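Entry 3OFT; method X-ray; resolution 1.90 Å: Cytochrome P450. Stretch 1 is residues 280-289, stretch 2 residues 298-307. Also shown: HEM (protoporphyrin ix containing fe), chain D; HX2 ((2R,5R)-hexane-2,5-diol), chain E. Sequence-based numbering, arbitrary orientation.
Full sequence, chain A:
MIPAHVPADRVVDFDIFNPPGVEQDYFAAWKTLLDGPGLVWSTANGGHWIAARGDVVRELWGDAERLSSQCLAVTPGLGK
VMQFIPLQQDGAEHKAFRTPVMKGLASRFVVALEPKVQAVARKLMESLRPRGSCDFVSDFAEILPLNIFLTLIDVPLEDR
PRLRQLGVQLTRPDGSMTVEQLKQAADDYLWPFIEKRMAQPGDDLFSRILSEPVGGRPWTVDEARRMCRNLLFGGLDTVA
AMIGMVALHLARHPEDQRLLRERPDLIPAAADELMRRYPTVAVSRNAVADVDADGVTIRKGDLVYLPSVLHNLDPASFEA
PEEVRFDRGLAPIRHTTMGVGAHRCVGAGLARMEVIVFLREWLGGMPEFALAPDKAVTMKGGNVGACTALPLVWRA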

# COMPACT_ATOMS: atom_id res chain seq x y z
N THR A 280 4.08 3.08 4.82
CA THR A 280 3.95 1.94 5.74
C THR A 280 4.09 0.61 5.03
O THR A 280 3.77 -0.44 5.62
CB THR A 280 2.63 1.98 6.51
OG1 THR A 280 1.51 1.86 5.62
CG2 THR A 280 2.52 3.27 7.42
N VAL A 281 4.52 0.66 3.76
CA VAL A 281 4.64 -0.57 2.97
C VAL A 281 6.05 -1.17 3.08
O VAL A 281 7.04 -0.44 2.97
CB VAL A 281 4.11 -0.43 1.49
CG1 VAL A 281 4.26 -1.77 0.78
CG2 VAL A 281 2.58 -0.03 1.49
N ALA A 282 6.14 -2.47 3.35
CA ALA A 282 7.42 -3.20 3.28
C ALA A 282 7.26 -4.38 2.36
O ALA A 282 6.13 -4.93 2.26
CB ALA A 282 7.91 -3.68 4.70
N VAL A 283 8.34 -4.77 1.67
CA VAL A 283 8.28 -5.88 0.72
C VAL A 283 9.36 -6.91 0.98
O VAL A 283 10.40 -6.61 1.61
CB VAL A 283 8.40 -5.41 -0.75
CG1 VAL A 283 7.25 -4.45 -1.11
CG2 VAL A 283 9.82 -4.81 -1.05
N SER A 284 9.15 -8.10 0.43
CA SER A 284 10.16 -9.18 0.55
C SER A 284 10.81 -9.49 -0.79
O SER A 284 10.19 -9.28 -1.85
CB SER A 284 9.50 -10.46 1.09
OG SER A 284 8.93 -10.26 2.38
N ARG A 285 12.06 -9.96 -0.77
CA ARG A 285 12.69 -10.47 -2.00
C ARG A 285 13.42 -11.74 -1.66
O ARG A 285 13.82 -11.91 -0.51
CB ARG A 285 13.76 -9.47 -2.52
CG ARG A 285 13.22 -8.06 -2.92
CD ARG A 285 12.32 -8.21 -4.15
NE ARG A 285 11.98 -6.89 -4.73
CZ ARG A 285 10.79 -6.33 -4.65
NH1 ARG A 285 9.77 -6.90 -4.00
NH2 ARG A 285 10.59 -5.17 -5.27
N ASN A 286 13.67 -12.60 -2.65
CA ASN A 286 14.52 -13.76 -2.42
C ASN A 286 15.70 -13.63 -3.36
O ASN A 286 15.54 -13.35 -4.55
CB ASN A 286 13.74 -15.10 -2.63
CG ASN A 286 13.06 -15.19 -3.99
OD1 ASN A 286 12.11 -14.45 -4.31
ND2 ASN A 286 13.51 -16.14 -4.80
N ALA A 287 16.89 -13.82 -2.82
CA ALA A 287 18.07 -13.70 -3.66
C ALA A 287 18.15 -14.84 -4.69
O ALA A 287 18.04 -16.03 -4.34
CB ALA A 287 19.32 -13.63 -2.80
N VAL A 288 18.35 -14.49 -5.96
CA VAL A 288 18.62 -15.48 -7.04
C VAL A 288 20.09 -15.47 -7.58
O VAL A 288 20.47 -16.31 -8.45
CB VAL A 288 17.61 -15.39 -8.21
CG1 VAL A 288 16.20 -15.81 -7.75
CG2 VAL A 288 17.63 -13.98 -8.79
N ALA A 289 20.87 -14.51 -7.09
CA ALA A 289 22.33 -14.41 -7.28
C ALA A 289 22.86 -13.83 -5.99
O ALA A 289 22.11 -13.16 -5.28
CB ALA A 289 22.66 -13.47 -8.45
N ILE A 298 24.52 -11.09 0.77
CA ILE A 298 23.27 -11.81 0.76
C ILE A 298 23.49 -12.98 -0.20
O ILE A 298 23.85 -12.77 -1.35
CB ILE A 298 22.12 -10.89 0.29
CG1 ILE A 298 21.95 -9.72 1.28
CG2 ILE A 298 20.82 -11.71 0.13
CD1 ILE A 298 21.13 -8.56 0.76
N ARG A 299 23.31 -14.21 0.25
CA ARG A 299 23.52 -15.40 -0.59
C ARG A 299 22.27 -15.84 -1.30
O ARG A 299 21.16 -15.70 -0.74
CB ARG A 299 24.00 -16.58 0.27
CG ARG A 299 25.38 -16.34 0.92
CD ARG A 299 25.91 -17.62 1.60
NE ARG A 299 26.24 -18.64 0.61
CZ ARG A 299 26.52 -19.91 0.89
NH1 ARG A 299 26.51 -20.34 2.15
NH2 ARG A 299 26.81 -20.75 -0.10
N LYS A 300 22.42 -16.44 -2.48
CA LYS A 300 21.30 -17.07 -3.20
C LYS A 300 20.43 -17.88 -2.26
O LYS A 300 20.93 -18.75 -1.53
CB LYS A 300 21.78 -18.06 -4.30
CG LYS A 300 22.20 -17.44 -5.61
CD LYS A 300 23.02 -18.47 -6.45
CE LYS A 300 24.38 -18.72 -5.82
NZ LYS A 300 25.25 -19.61 -6.64
N GLY A 301 19.13 -17.62 -2.31
CA GLY A 301 18.18 -18.29 -1.44
C GLY A 301 17.84 -17.56 -0.16
O GLY A 301 16.86 -17.93 0.48
N ASP A 302 18.66 -16.61 0.26
CA ASP A 302 18.34 -15.80 1.44
C ASP A 302 17.15 -14.92 1.10
O ASP A 302 17.02 -14.44 -0.04
CB ASP A 302 19.48 -14.83 1.81
CG ASP A 302 20.67 -15.52 2.50
OD1 ASP A 302 21.64 -14.80 2.79
OD2 ASP A 302 20.64 -16.75 2.72
N LEU A 303 16.29 -14.68 2.10
CA LEU A 303 15.22 -13.65 1.99
C LEU A 303 15.68 -12.30 2.55
O LEU A 303 16.47 -12.25 3.49
CB LEU A 303 13.96 -14.10 2.73
CG LEU A 303 12.86 -14.94 2.06
CD1 LEU A 303 13.29 -15.72 0.83
CD2 LEU A 303 12.08 -15.79 3.09
N VAL A 304 15.17 -11.23 1.93
CA VAL A 304 15.51 -9.86 2.30
C VAL A 304 14.21 -9.06 2.47
O VAL A 304 13.33 -9.12 1.60
CB VAL A 304 16.33 -9.16 1.18
CG1 VAL A 304 16.79 -7.78 1.68
CG2 VAL A 304 17.52 -10.05 0.74
N TYR A 305 14.08 -8.35 3.59
CA TYR A 305 12.86 -7.56 3.85
C TYR A 305 13.23 -6.08 3.75
O TYR A 305 14.25 -5.64 4.32
CB TYR A 305 12.34 -7.86 5.26
CG TYR A 305 10.91 -7.46 5.51
CD1 TYR A 305 10.61 -6.40 6.34
CD2 TYR A 305 9.85 -8.15 4.88
CE1 TYR A 305 9.28 -6.04 6.60
CE2 TYR A 305 8.53 -7.79 5.12
CZ TYR A 305 8.26 -6.74 5.97
OH TYR A 305 6.96 -6.39 6.24
N LEU A 306 12.40 -5.32 3.03
CA LEU A 306 12.69 -3.94 2.66
C LEU A 306 11.57 -3.01 3.12
O LEU A 306 10.52 -2.96 2.48
CB LEU A 306 12.83 -3.82 1.14
CG LEU A 306 13.81 -4.76 0.46
CD1 LEU A 306 13.77 -4.53 -1.04
CD2 LEU A 306 15.25 -4.57 0.99
N PRO A 307 11.80 -2.23 4.20
CA PRO A 307 10.81 -1.31 4.68
C PRO A 307 10.96 0.07 4.05
O PRO A 307 11.97 0.73 4.24
CB PRO A 307 11.07 -1.26 6.17
CG PRO A 307 12.56 -1.50 6.30
CD PRO A 307 12.93 -2.38 5.14
CHA HEM D . 3.13 -2.33 -6.42
CHB HEM D . 2.48 0.67 -2.64
CHC HEM D . -1.96 1.68 -4.23
CHD HEM D . -1.69 -2.02 -7.30
C1A HEM D . 3.34 -1.54 -5.30
C2A HEM D . 4.60 -1.43 -4.61
C3A HEM D . 4.46 -0.61 -3.58
C4A HEM D . 3.06 -0.19 -3.54
CMA HEM D . 5.58 -0.27 -2.56
CAA HEM D . 5.94 -2.11 -5.05
CBA HEM D . 5.92 -3.53 -4.53
CGA HEM D . 7.23 -4.25 -4.80
O1A HEM D . 7.29 -5.49 -4.53
O2A HEM D . 8.25 -3.66 -5.28
C1B HEM D . 1.21 1.23 -2.74
C2B HEM D . 0.68 2.26 -1.89
C3B HEM D . -0.56 2.53 -2.35
C4B HEM D . -0.82 1.67 -3.49
CMB HEM D . 1.44 2.89 -0.70
CAB HEM D . -1.64 3.50 -1.86
CBB HEM D . -1.51 4.26 -0.76
C1C HEM D . -2.33 0.80 -5.21
C2C HEM D . -3.58 0.79 -5.97
C3C HEM D . -3.49 -0.28 -6.80
C4C HEM D . -2.18 -0.89 -6.66
CMC HEM D . -4.75 1.81 -5.77
CAC HEM D . -4.47 -0.80 -7.88
CBC HEM D . -5.79 -0.68 -7.77
C1D HEM D . -0.39 -2.41 -7.37
C2D HEM D . 0.09 -3.47 -8.25
C3D HEM D . 1.58 -3.52 -8.00
C4D HEM D . 1.88 -2.55 -6.98
CMD HEM D . -0.75 -4.31 -9.28
CAD HEM D . 2.55 -4.49 -8.73
CBD HEM D . 3.28 -3.65 -9.79
CGD HEM D . 4.37 -4.55 -10.37
O1D HEM D . 4.73 -5.59 -9.79
O2D HEM D . 4.94 -4.23 -11.42
NA HEM D . 2.41 -0.75 -4.63
NB HEM D . 0.29 0.95 -3.72
NC HEM D . -1.50 -0.20 -5.69
ND HEM D . 0.68 -1.92 -6.63
FE HEM D . 0.49 -0.43 -5.22
C1 HX2 E . 3.04 -8.35 0.18
O1 HX2 E . 4.77 -7.16 1.45
C2 HX2 E . 3.47 -7.03 0.83
O2 HX2 E . 0.62 -4.23 -2.08
C3 HX2 E . 3.42 -5.83 -0.13
C4 HX2 E . 2.04 -5.66 -0.79
C5 HX2 E . 1.85 -4.25 -1.37
C6 HX2 E . 2.99 -3.91 -2.34
O HOH W 1 -0.24 -2.17 -3.75

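How do the two backbones meet? Strands 282-287 and 303-307 run antiparallel, at 159°, and exchange paired hydrogen bonds: Val283 N to Leu306 O (2.9 Å) and Leu306 N to Val283 O (2.8 Å), then Arg285 N to Val304 O (2.8 Å) and Val304 N to Arg285 O (2.9 Å). Ala287 extends the ladder, its N reaching Asp302 O (2.9 Å) and its O accepting from Gly301 N (2.8 Å).

What lets the second chain bend here? A type II turn spans Arg299 to Asp302, closed by Asp302 N to Arg299 O at 2.8 Å. Gly301 suits it: with phi at 94°, a CB would jam against the preceding carbonyl.

What packs on the face carrying Ala282, Ser284 and Tyr305? The small Ala282 leaves room for the aromatic ring, its CB lying 3.3 Å from Tyr305 CE1, while Ser284 OG approaches the ring edge, 3.4 Å from Tyr305 CD2. Farther along, Asn286 CB touches Leu303 CD1 at 3.5 Å.

What does the other face do? Buried Val283 packs CG2 against Leu306 CB (3.9 Å). Arg285 lays CG 4.0 Å from Leu306 CD1, then carries its charge to the heme propionate, bonding NH1 to HEM O1A (2.9 Å) and NH2 to HEM O2A (2.8 Å).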